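Local coordinates for putative acyl-CoA dehydrogenase (Burkholderia xenovorans, PDB 5JSC), which is a flavin-adenine dinucleotide-binding flavoprotein with the acyl-CoA dehydrogenase fold, although its specific role is not established, at residues 65-79 / 125-138. Sequence-based numbering, arbitrary orientation.
Sequences GAAGWLKYGVGGVAY and HEQKTRYLPRVANG
The ring of Tyr-79 lies across the side chain of Lys-128 on helix 125-136, where the loop that follows helix 53-66 runs beside this helix in the all-helical N-terminal domain of the acyl-CoA dehydrogenase fold. The contact illustrates how one aromatic ring can fasten a loop to a helix. CB of Lys-128 makes a CH-pi contact 3.5 Å from the Tyr-79 ring centroid, only 7° off the ring normal, while Ala-78 CB lies over the opposite face. Because the lysine chain stays extended beyond CG, its CD also passes 3.6 Å from Tyr-79 CE2. At the ring's edge, near its plane, stands Thr-129 OG1, which donates to His-125 O from above the carbonyl plane.

Apolar packing continues along the helix. Val-74 divides its branches: with CG1 anti to the backbone N (chi1 168°), that methyl meets Leu-132 CB, and CG2 reaches Val-135 CG1 at 3.8 Å. Helix 103-122 packs against Leu-132 and Val-135 as well. Near the helix C-terminus, where Gly-138 completes a Schellman motif, the backbones close in, and Gly-65 CA makes a CA-H...O contact of 3.5 Å with Asn-137 O.

Polar links are few. One water bridges the segments, donating to Gly-75 O and accepting from Lys-128 NZ at 2.8 Å. The one direct hydrogen bond across the contact is weak and bent: His-125 ND1 donates to Tyr-79 OH over 3.2 Å, at an N-H...O angle of 135°.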
ATOM      1  N   GLY C  65     -25.852  28.079 -16.318  1.00 14.10           N
ATOM      2  CA  GLY C  65     -26.694  28.023 -17.500  1.00 14.75           C
ATOM      3  C   GLY C  65     -26.582  29.274 -18.344  1.00 15.91           C
ATOM      4  O   GLY C  65     -26.408  29.200 -19.562  1.00 16.68           O
ATOM      5  N   ALA C  66     -26.662  30.443 -17.699  1.00 16.34           N
ATOM      6  CA  ALA C  66     -26.597  31.700 -18.435  1.00 18.37           C
ATOM      7  C   ALA C  66     -25.252  31.878 -19.122  1.00 17.99           C
ATOM      8  O   ALA C  66     -25.178  32.507 -20.185  1.00 20.76           O
ATOM      9  CB  ALA C  66     -26.873  32.874 -17.493  1.00 20.73           C
ATOM     10  N   ALA C  67     -24.182  31.334 -18.538  1.00 17.34           N
ATOM     11  CA  ALA C  67     -22.847  31.453 -19.109  1.00 17.60           C
ATOM     12  C   ALA C  67     -22.568  30.434 -20.207  1.00 18.22           C
ATOM     13  O   ALA C  67     -21.501  30.500 -20.829  1.00 20.24           O
ATOM     14  CB  ALA C  67     -21.793  31.324 -18.009  1.00 18.18           C
ATOM     15  N   GLY C  68     -23.491  29.505 -20.464  1.00 16.06           N
ATOM     16  CA  GLY C  68     -23.332  28.534 -21.521  1.00 15.53           C
ATOM     17  C   GLY C  68     -22.680  27.228 -21.120  1.00 14.99           C
ATOM     18  O   GLY C  68     -22.510  26.350 -21.977  1.00 16.01           O
ATOM     19  N   TRP C  69     -22.334  27.049 -19.846  1.00 14.08           N
ATOM     20  CA  TRP C  69     -21.542  25.879 -19.482  1.00 13.61           C
ATOM     21  C   TRP C  69     -22.367  24.605 -19.355  1.00 13.23           C
ATOM     22  O   TRP C  69     -21.788  23.514 -19.396  1.00 15.53           O
ATOM     23  CB  TRP C  69     -20.776  26.147 -18.183  1.00 13.27           C
ATOM     24  CG  TRP C  69     -19.794  27.275 -18.349  1.00 14.29           C
ATOM     25  CD1 TRP C  69     -19.759  28.445 -17.645  1.00 17.15           C
ATOM     26  CD2 TRP C  69     -18.722  27.352 -19.305  1.00 15.22           C
ATOM     27  NE1 TRP C  69     -18.731  29.239 -18.099  1.00 18.83           N
ATOM     28  CE2 TRP C  69     -18.083  28.595 -19.117  1.00 16.97           C
ATOM     29  CE3 TRP C  69     -18.245  26.491 -20.302  1.00 16.01           C
ATOM     30  CZ2 TRP C  69     -16.986  28.999 -19.884  1.00 16.31           C
ATOM     31  CZ3 TRP C  69     -17.152  26.893 -21.063  1.00 17.73           C
ATOM     32  CH2 TRP C  69     -16.541  28.140 -20.852  1.00 18.04           C
ATOM     33  N   LEU C  70     -23.692  24.706 -19.219  1.00 12.24           N
ATOM     34  CA  LEU C  70     -24.523  23.511 -19.120  1.00 12.13           C
ATOM     35  C   LEU C  70     -24.857  22.901 -20.477  1.00 11.79           C
ATOM     36  O   LEU C  70     -25.412  21.798 -20.527  1.00 13.80           O
ATOM     37  CB  LEU C  70     -25.816  23.833 -18.365  1.00 13.21           C
ATOM     38  CG  LEU C  70     -25.614  24.425 -16.962  1.00 11.89           C
ATOM     39  CD1 LEU C  70     -26.964  24.676 -16.297  1.00 13.64           C
ATOM     40  CD2 LEU C  70     -24.733  23.529 -16.074  1.00 13.19           C
ATOM     41  N   LYS C  71     -24.520  23.576 -21.573  1.00 12.17           N
ATOM     42  CA  LYS C  71     -24.798  23.029 -22.894  1.00 12.67           C
ATOM     43  C   LYS C  71     -23.960  21.795 -23.197  1.00 10.93           C
ATOM     44  O   LYS C  71     -24.361  20.978 -24.031  1.00 11.70           O
ATOM     45  CB  LYS C  71     -24.542  24.092 -23.964  1.00 14.53           C
ATOM     46  CG  LYS C  71     -25.390  25.355 -23.790  1.00 19.08           C
ATOM     47  CD  LYS C  71     -25.123  26.394 -24.886  1.00 22.35           C
ATOM     48  CE  LYS C  71     -25.355  25.847 -26.288  1.00 26.98           C
ATOM     49  NZ  LYS C  71     -25.155  26.901 -27.328  1.00 32.18           N
ATOM     50  N   TYR C  72     -22.806  21.642 -22.545  1.00 12.74           N
ATOM     51  CA  TYR C  72     -21.906  20.543 -22.891  1.00 12.43           C
ATOM     52  C   TYR C  72     -22.403  19.196 -22.391  1.00 11.14           C
ATOM     53  O   TYR C  72     -22.009  18.167 -22.944  1.00 12.95           O
ATOM     54  CB  TYR C  72     -20.499  20.829 -22.350  1.00 13.54           C
ATOM     55  CG  TYR C  72     -19.868  21.968 -23.101  1.00 13.85           C
ATOM     56  CD1 TYR C  72     -19.210  21.738 -24.305  1.00 14.49           C
ATOM     57  CD2 TYR C  72     -19.968  23.280 -22.640  1.00 13.01           C
ATOM     58  CE1 TYR C  72     -18.644  22.774 -25.020  1.00 16.33           C
ATOM     59  CE2 TYR C  72     -19.414  24.330 -23.363  1.00 15.05           C
ATOM     60  CZ  TYR C  72     -18.752  24.063 -24.546  1.00 17.32           C
ATOM     61  OH  TYR C  72     -18.195  25.091 -25.266  1.00 19.85           O
ATOM     62  N   GLY C  73     -23.267  19.177 -21.376  1.00 13.45           N
ATOM     63  CA  GLY C  73     -23.771  17.932 -20.840  1.00 12.35           C
ATOM     64  C   GLY C  73     -25.048  17.440 -21.472  1.00 12.11           C
ATOM     65  O   GLY C  73     -25.565  16.401 -21.052  1.00 13.85           O
ATOM     66  N   VAL C  74     -25.555  18.156 -22.475  1.00 12.21           N
ATOM     67  CA  VAL C  74     -26.808  17.842 -23.161  1.00 11.09           C
ATOM     68  C   VAL C  74     -26.484  17.471 -24.599  1.00 12.44           C
ATOM     69  O   VAL C  74     -25.703  18.162 -25.260  1.00 13.16           O
ATOM     70  CB  VAL C  74     -27.776  19.039 -23.111  1.00 12.84           C
ATOM     71  CG1 VAL C  74     -28.938  18.842 -24.062  1.00 13.64           C
ATOM     72  CG2 VAL C  74     -28.262  19.255 -21.677  1.00 13.41           C
ATOM     73  N   GLY C  75     -27.078  16.387 -25.092  1.00 12.56           N
ATOM     74  CA  GLY C  75     -26.872  15.965 -26.470  1.00 13.24           C
ATOM     75  C   GLY C  75     -27.980  16.449 -27.388  1.00 12.82           C
ATOM     76  O   GLY C  75     -29.159  16.178 -27.158  1.00 15.08           O
ATOM     77  N   GLY C  76     -27.576  17.136 -28.453  1.00 12.28           N
ATOM     78  CA  GLY C  76     -28.505  17.533 -29.502  1.00 13.01           C
ATOM     79  C   GLY C  76     -28.575  19.038 -29.656  1.00 14.12           C
ATOM     80  O   GLY C  76     -29.112  19.734 -28.787  1.00 14.05           O
ATOM     81  N   VAL C  77     -28.045  19.557 -30.766  1.00 15.15           N
ATOM     82  CA  VAL C  77     -28.020  21.003 -30.963  1.00 16.46           C
ATOM     83  C   VAL C  77     -29.437  21.570 -30.985  1.00 16.65           C
ATOM     84  O   VAL C  77     -29.695  22.659 -30.456  1.00 17.29           O
ATOM     85  CB  VAL C  77     -27.246  21.342 -32.248  1.00 18.99           C
ATOM     86  CG1 VAL C  77     -27.378  22.819 -32.577  1.00 20.04           C
ATOM     87  CG2 VAL C  77     -25.788  20.962 -32.077  1.00 18.55           C
ATOM     88  N   ALA C  78     -30.379  20.835 -31.581  1.00 16.07           N
ATOM     89  CA  ALA C  78     -31.762  21.295 -31.642  1.00 16.50           C
ATOM     90  C   ALA C  78     -32.394  21.440 -30.265  1.00 17.01           C
ATOM     91  O   ALA C  78     -33.408  22.138 -30.131  1.00 18.36           O
ATOM     92  CB  ALA C  78     -32.593  20.325 -32.485  1.00 17.74           C
ATOM     93  N   TYR C  79     -31.819  20.802 -29.245  1.00 14.65           N
ATOM     94  CA  TYR C  79     -32.380  20.773 -27.900  1.00 15.01           C
ATOM     95  C   TYR C  79     -31.545  21.566 -26.902  1.00 16.36           C
ATOM     96  O   TYR C  79     -31.717  21.408 -25.689  1.00 17.62           O
ATOM     97  CB  TYR C  79     -32.536  19.323 -27.439  1.00 16.73           C
ATOM     98  CG  TYR C  79     -33.317  18.505 -28.430  1.00 18.25           C
ATOM     99  CD1 TYR C  79     -34.655  18.781 -28.668  1.00 18.06           C
ATOM    100  CD2 TYR C  79     -32.721  17.471 -29.139  1.00 20.87           C
ATOM    101  CE1 TYR C  79     -35.376  18.061 -29.589  1.00 20.74           C
ATOM    102  CE2 TYR C  79     -33.450  16.732 -30.067  1.00 22.76           C
ATOM    103  CZ  TYR C  79     -34.776  17.038 -30.277  1.00 24.41           C
ATOM    104  OH  TYR C  79     -35.523  16.329 -31.181  1.00 28.64           O
ATOM    105  N   HIS C 125     -38.813  12.982 -29.403  1.00 25.99           N
ATOM    106  CA  HIS C 125     -38.750  14.389 -29.780  1.00 26.72           C
ATOM    107  C   HIS C 125     -39.461  15.266 -28.760  1.00 24.16           C
ATOM    108  O   HIS C 125     -38.926  16.298 -28.335  1.00 22.55           O
ATOM    109  CB  HIS C 125     -39.365  14.588 -31.160  1.00 31.77           C
ATOM    110  CG  HIS C 125     -38.612  13.914 -32.260  1.00 38.24           C
ATOM    111  ND1 HIS C 125     -37.237  13.824 -32.275  1.00 40.63           N
ATOM    112  CD2 HIS C 125     -39.043  13.300 -33.386  1.00 42.08           C
ATOM    113  CE1 HIS C 125     -36.852  13.185 -33.366  1.00 42.01           C
ATOM    114  NE2 HIS C 125     -37.929  12.855 -34.056  1.00 43.58           N
ATOM    115  N   GLU C 126     -40.676  14.878 -28.363  1.00 24.82           N
ATOM    116  CA  GLU C 126     -41.415  15.679 -27.393  1.00 26.12           C
ATOM    117  C   GLU C 126     -40.669  15.754 -26.074  1.00 22.15           C
ATOM    118  O   GLU C 126     -40.560  16.830 -25.478  1.00 22.13           O
ATOM    119  CB  GLU C 126     -42.822  15.114 -27.171  1.00 29.61           C
ATOM    120  CG  GLU C 126     -43.748  15.268 -28.359  1.00 34.28           C
ATOM    121  CD  GLU C 126     -45.203  15.452 -27.977  1.00 37.43           C
ATOM    122  OE1 GLU C 126     -45.482  16.000 -26.889  1.00 38.89           O
ATOM    123  OE2 GLU C 126     -46.073  15.049 -28.775  1.00 38.69           O
ATOM    124  N   GLN C 127     -40.141  14.617 -25.606  1.00 19.39           N
ATOM    125  CA  GLN C 127     -39.416  14.607 -24.342  1.00 18.39           C
ATOM    126  C   GLN C 127     -38.160  15.464 -24.416  1.00 16.89           C
ATOM    127  O   GLN C 127     -37.895  16.273 -23.519  1.00 16.73           O
ATOM    128  CB  GLN C 127     -39.078  13.168 -23.947  1.00 18.16           C
ATOM    129  CG  GLN C 127     -40.306  12.352 -23.555  1.00 20.19           C
ATOM    130  CD  GLN C 127     -40.066  10.853 -23.593  1.00 21.55           C
ATOM    131  OE1 GLN C 127     -39.055  10.386 -24.115  1.00 21.68           O
ATOM    132  NE2 GLN C 127     -41.004  10.087 -23.039  1.00 23.71           N
ATOM    133  N   LYS C 128     -37.367  15.305 -25.482  1.00 15.02           N
ATOM    134  CA  LYS C 128     -36.172  16.133 -25.615  1.00 16.06           C
ATOM    135  C   LYS C 128     -36.532  17.613 -25.714  1.00 15.78           C
ATOM    136  O   LYS C 128     -35.867  18.461 -25.105  1.00 15.62           O
ATOM    137  CB  LYS C 128     -35.344  15.683 -26.818  1.00 16.59           C
ATOM    138  CG  LYS C 128     -34.703  14.313 -26.649  1.00 16.34           C
ATOM    139  CD  LYS C 128     -33.783  13.998 -27.815  1.00 17.60           C
ATOM    140  CE  LYS C 128     -33.133  12.626 -27.684  1.00 19.14           C
ATOM    141  NZ  LYS C 128     -32.226  12.351 -28.852  1.00 19.62           N
ATOM    142  N   THR C 129     -37.593  17.946 -26.458  1.00 16.99           N
ATOM    143  CA  THR C 129     -38.001  19.344 -26.576  1.00 18.30           C
ATOM    144  C   THR C 129     -38.439  19.914 -25.232  1.00 18.24           C
ATOM    145  O   THR C 129     -38.160  21.078 -24.917  1.00 18.56           O
ATOM    146  CB  THR C 129     -39.134  19.464 -27.598  1.00 20.54           C
ATOM    147  OG1 THR C 129     -38.662  19.012 -28.869  1.00 21.58           O
ATOM    148  CG2 THR C 129     -39.621  20.903 -27.723  1.00 21.60           C
ATOM    149  N   ARG C 130     -39.145  19.117 -24.430  1.00 17.44           N
ATOM    150  CA  ARG C 130     -39.714  19.649 -23.199  1.00 19.11           C
ATOM    151  C   ARG C 130     -38.648  19.866 -22.135  1.00 18.04           C
ATOM    152  O   ARG C 130     -38.714  20.844 -21.385  1.00 21.39           O
ATOM    153  CB  ARG C 130     -40.815  18.724 -22.683  1.00 22.62           C
ATOM    154  CG  ARG C 130     -41.348  19.097 -21.296  1.00 26.21           C
ATOM    155  CD  ARG C 130     -42.558  18.252 -20.915  1.00 30.82           C
ATOM    156  NE  ARG C 130     -42.926  18.396 -19.507  1.00 36.16           N
ATOM    157  CZ  ARG C 130     -43.641  19.402 -19.009  1.00 39.42           C
ATOM    158  NH1 ARG C 130     -44.071  20.375 -19.803  1.00 41.86           N
ATOM    159  NH2 ARG C 130     -43.923  19.438 -17.714  1.00 39.85           N
ATOM    160  N   TYR C 131     -37.655  18.983 -22.050  1.00 15.64           N
ATOM    161  CA  TYR C 131     -36.741  19.009 -20.910  1.00 13.75           C
ATOM    162  C   TYR C 131     -35.352  19.527 -21.231  1.00 13.93           C
ATOM    163  O   TYR C 131     -34.787  20.268 -20.424  1.00 14.76           O
ATOM    164  CB  TYR C 131     -36.629  17.605 -20.283  1.00 14.68           C
ATOM    165  CG  TYR C 131     -37.944  17.189 -19.675  1.00 15.31           C
ATOM    166  CD1 TYR C 131     -38.336  17.672 -18.433  1.00 17.25           C
ATOM    167  CD2 TYR C 131     -38.820  16.356 -20.361  1.00 17.08           C
ATOM    168  CE1 TYR C 131     -39.557  17.322 -17.883  1.00 16.95           C
ATOM    169  CE2 TYR C 131     -40.041  15.999 -19.819  1.00 18.69           C
ATOM    170  CZ  TYR C 131     -40.405  16.487 -18.580  1.00 16.73           C
ATOM    171  OH  TYR C 131     -41.613  16.134 -18.032  1.00 18.21           O
ATOM    172  N   LEU C 132     -34.777  19.173 -22.381  1.00 13.37           N
ATOM    173  CA  LEU C 132     -33.355  19.449 -22.556  1.00 12.92           C
ATOM    174  C   LEU C 132     -33.017  20.930 -22.716  1.00 13.76           C
ATOM    175  O   LEU C 132     -31.985  21.362 -22.186  1.00 14.51           O
ATOM    176  CB  LEU C 132     -32.799  18.653 -23.735  1.00 13.18           C
ATOM    177  CG  LEU C 132     -32.797  17.144 -23.481  1.00 12.94           C
ATOM    178  CD1 LEU C 132     -32.157  16.422 -24.668  1.00 15.73           C
ATOM    179  CD2 LEU C 132     -32.071  16.754 -22.165  1.00 13.85           C
ATOM    180  N   PRO C 133     -33.816  21.749 -23.417  1.00 13.70           N
ATOM    181  CA  PRO C 133     -33.439  23.168 -23.510  1.00 13.07           C
ATOM    182  C   PRO C 133     -33.385  23.858 -22.161  1.00 13.39           C
ATOM    183  O   PRO C 133     -32.518  24.714 -21.946  1.00 14.36           O
ATOM    184  CB  PRO C 133     -34.530  23.759 -24.416  1.00 14.50           C
ATOM    185  CG  PRO C 133     -34.947  22.618 -25.253  1.00 15.01           C
ATOM    186  CD  PRO C 133     -34.945  21.447 -24.317  1.00 14.84           C
ATOM    187  N   ARG C 134     -34.294  23.505 -21.244  1.00 15.02           N
ATOM    188  CA  ARG C 134     -34.299  24.119 -19.920  1.00 15.09           C
ATOM    189  C   ARG C 134     -33.162  23.589 -19.054  1.00 14.35           C
ATOM    190  O   ARG C 134     -32.618  24.330 -18.229  1.00 14.18           O
ATOM    191  CB  ARG C 134     -35.640  23.879 -19.229  1.00 18.11           C
ATOM    192  N   VAL C 135     -32.796  22.318 -19.212  1.00 12.93           N
ATOM    193  CA  VAL C 135     -31.588  21.817 -18.551  1.00 12.65           C
ATOM    194  C   VAL C 135     -30.378  22.602 -19.040  1.00 12.57           C
ATOM    195  O   VAL C 135     -29.546  23.070 -18.248  1.00 12.93           O
ATOM    196  CB  VAL C 135     -31.416  20.307 -18.808  1.00 11.39           C
ATOM    197  CG1 VAL C 135     -30.015  19.839 -18.371  1.00 12.92           C
ATOM    198  CG2 VAL C 135     -32.498  19.499 -18.075  1.00 12.54           C
ATOM    199  N   ALA C 136     -30.285  22.780 -20.361  1.00 13.12           N
ATOM    200  CA  ALA C 136     -29.104  23.376 -20.973  1.00 13.18           C
ATOM    201  C   ALA C 136     -28.958  24.854 -20.641  1.00 13.73           C
ATOM    202  O   ALA C 136     -27.835  25.366 -20.633  1.00 16.14           O
ATOM    203  CB  ALA C 136     -29.147  23.189 -22.494  1.00 14.03           C
ATOM    204  N   ASN C 137     -30.056  25.572 -20.403  1.00 13.96           N
ATOM    205  CA  ASN C 137     -29.925  26.977 -20.037  1.00 16.34           C
ATOM    206  C   ASN C 137     -30.091  27.213 -18.539  1.00 16.14           C
ATOM    207  O   ASN C 137     -30.114  28.366 -18.094  1.00 17.82           O
ATOM    208  CB  ASN C 137     -30.880  27.855 -20.867  1.00 18.79           C
ATOM    209  CG  ASN C 137     -32.355  27.665 -20.531  1.00 20.41           C
ATOM    210  OD1 ASN C 137     -32.722  27.057 -19.536  1.00 21.09           O
ATOM    211  ND2 ASN C 137     -33.217  28.231 -21.379  1.00 24.98           N
ATOM    212  N   GLY C 138     -30.148  26.146 -17.744  1.00 15.26           N
ATOM    213  CA  GLY C 138     -30.182  26.308 -16.306  1.00 15.14           C
ATOM    214  C   GLY C 138     -31.503  26.737 -15.712  1.00 17.06           C
ATOM    215  O   GLY C 138     -31.530  27.173 -14.557  1.00 19.20           O
TER
HETATM  216  O   HOH W   1     -30.199  14.197 -28.585  1.00 29.02           O